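Local coordinates for protein aminopeptidase (PDB 5IB9) that probably removes amino acids from the N-terminal ends of peptides as a zinc-dependent aminopeptidase of the M28 family, at residues I224-H228 / F298-M302. Numbering follows the deposited sequence.
Sequences IIGSH and FQLDM. With ZN (zinc ion), chain C; BES (2-(3-amino-2-hydroxy-4-phenyl-butyrylamino)-4-methyl-pentanoic acid), chain H.
Segments 224-228 and 298-300, the C-terminal parts of strands 222-228 and 294-300, run parallel in the central sheet of the M28 peptidase domain. The segment axes approach to 4.6 Å at 25°. Both backbones are extended through His228 and Asp301; the chain then turns at Met302 (positive phi, 63°). Ile225 is in register with Phe298 and Gly226 with Gln299, each with CA atoms 4.8 Å apart.

Three backbone hydrogen bonds join them: Phe298 N to Ile224 O (2.8 Å), Gly226 N to Phe298 O (2.8 Å) and Leu300 N to Gly226 O (2.7 Å).

Ile225 and Phe298 point to one face of the sheet. There Ile225 CG2 packs on Leu300 CD1 at 3.8 Å, and helix 382-400 packs against Phe298 and Leu300. Gln299 lies on the other face. Its chi1 t, chi2 p rotamer lays the amide across Gly226, with Gln299 OE1 3.3 Å from Gly226 C. A CB on Gly226 would clash with that oxygen. Gln299 NE2 and Asp301 OD2 are both hydrogen-bonded to Ser346 OG.

The metal site lies at the C-terminal ends of these strands, where active sites of parallel sheets commonly sit. His228 (chi1 p) binds zinc through NE2 at 2.0 Å. Asp301 (chi1 t) chelates it through OD1 at 2.1 Å and OD2 at 2.3 Å. Asp240, the third protein ligand, bridges to a second zinc, bound also by Glu273 and His371. BES O2 and N2 lie 2.1 and 2.6 Å from ZN. His228 NE2 and Asp301 OD2, 3.1 Å apart, are therefore joined through the metal, which holds the inhibitor's hydroxyl and amine at the strand ends.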
# COMPACT_ATOMS: atom_id res chain seq x y z
N ILE A 224 8.23 -6.84 18.78
CA ILE A 224 8.97 -6.79 17.45
C ILE A 224 10.34 -6.22 17.68
O ILE A 224 10.50 -5.21 18.43
CB ILE A 224 8.19 -5.97 16.47
CG1 ILE A 224 6.78 -6.60 16.23
CG2 ILE A 224 8.91 -5.91 15.18
CD1 ILE A 224 5.86 -5.74 15.34
N ILE A 225 11.34 -6.96 17.16
CA ILE A 225 12.77 -6.41 17.13
C ILE A 225 13.06 -6.30 15.68
O ILE A 225 13.06 -7.33 14.96
CB ILE A 225 13.69 -7.39 17.85
CG1 ILE A 225 13.27 -7.70 19.33
CG2 ILE A 225 15.13 -6.85 17.85
CD1 ILE A 225 12.29 -8.92 19.42
N GLY A 226 13.39 -5.10 15.25
CA GLY A 226 13.58 -4.83 13.80
C GLY A 226 14.95 -4.16 13.49
O GLY A 226 15.60 -3.56 14.36
N SER A 227 15.26 -4.22 12.21
CA SER A 227 16.42 -3.54 11.58
C SER A 227 16.10 -3.52 10.13
O SER A 227 15.10 -4.10 9.68
CB SER A 227 17.76 -4.28 11.88
OG SER A 227 17.57 -5.67 11.51
N HIS A 228 16.91 -2.84 9.32
CA HIS A 228 16.73 -2.86 7.85
C HIS A 228 17.97 -3.40 7.15
O HIS A 228 19.11 -3.18 7.61
CB HIS A 228 16.34 -1.44 7.26
CG HIS A 228 17.41 -0.36 7.37
ND1 HIS A 228 18.28 -0.09 6.30
CD2 HIS A 228 17.59 0.58 8.30
CE1 HIS A 228 19.03 0.98 6.68
NE2 HIS A 228 18.64 1.37 7.88
N PHE A 298 11.17 -2.58 19.07
CA PHE A 298 12.60 -2.14 19.21
C PHE A 298 13.22 -2.07 17.85
O PHE A 298 13.35 -3.08 17.20
CB PHE A 298 13.38 -3.10 20.08
CG PHE A 298 12.91 -3.21 21.51
CD1 PHE A 298 13.79 -2.74 22.54
CD2 PHE A 298 11.69 -3.78 21.88
CE1 PHE A 298 13.41 -2.84 23.85
CE2 PHE A 298 11.32 -3.87 23.24
CZ PHE A 298 12.16 -3.42 24.21
N GLN A 299 13.60 -0.90 17.37
CA GLN A 299 14.30 -0.72 16.10
C GLN A 299 15.80 -0.50 16.26
O GLN A 299 16.21 0.31 17.10
CB GLN A 299 13.69 0.46 15.34
CG GLN A 299 14.49 0.81 14.06
CD GLN A 299 14.34 -0.23 12.92
OE1 GLN A 299 13.63 -1.19 13.04
NE2 GLN A 299 14.94 0.02 11.78
N LEU A 300 16.60 -1.35 15.61
CA LEU A 300 18.11 -1.25 15.77
C LEU A 300 18.64 -0.73 14.44
O LEU A 300 18.53 -1.38 13.40
CB LEU A 300 18.60 -2.71 15.98
CG LEU A 300 18.08 -3.44 17.24
CD1 LEU A 300 18.33 -4.87 17.06
CD2 LEU A 300 19.13 -3.00 18.34
N ASP A 301 19.16 0.50 14.50
CA ASP A 301 19.73 1.13 13.23
C ASP A 301 20.95 1.93 13.67
O ASP A 301 20.79 2.90 14.44
CB ASP A 301 18.66 2.02 12.69
CG ASP A 301 18.87 2.43 11.18
OD1 ASP A 301 19.96 2.15 10.66
OD2 ASP A 301 17.95 2.88 10.47
N MET A 302 22.09 1.55 13.12
CA MET A 302 23.39 2.12 13.43
C MET A 302 23.82 1.92 14.86
O MET A 302 23.77 2.82 15.64
CB MET A 302 23.41 3.58 12.99
CG MET A 302 23.31 3.63 11.56
SD MET A 302 23.11 5.28 10.78
CE MET A 302 24.53 6.14 11.41
ZN ZN C . 19.52 2.96 8.77
N2 BES H . 19.73 5.22 9.98
C1 BES H . 19.13 6.27 9.16
C6 BES H . 18.38 7.23 10.08
C7 BES H . 19.19 8.13 11.01
C8 BES H . 20.41 8.74 10.63
C12 BES H . 18.66 8.38 12.30
C9 BES H . 21.08 9.59 11.53
C11 BES H . 19.34 9.23 13.21
C10 BES H . 20.55 9.83 12.82
C2 BES H . 18.20 5.65 8.12
O2 BES H . 19.01 4.59 7.61
C3 BES H . 18.01 6.70 7.08
O3 BES H . 18.98 7.03 6.41
N1 BES H . 16.85 7.25 7.00
C4 BES H . 16.64 8.35 6.04
C13 BES H . 15.18 8.72 6.24
C14 BES H . 14.19 7.60 5.89
C15 BES H . 12.82 8.25 6.04
C16 BES H . 14.39 6.98 4.51
C5 BES H . 17.41 9.62 6.40
O1 BES H . 17.58 10.50 5.50
O4 BES H . 17.86 9.82 7.54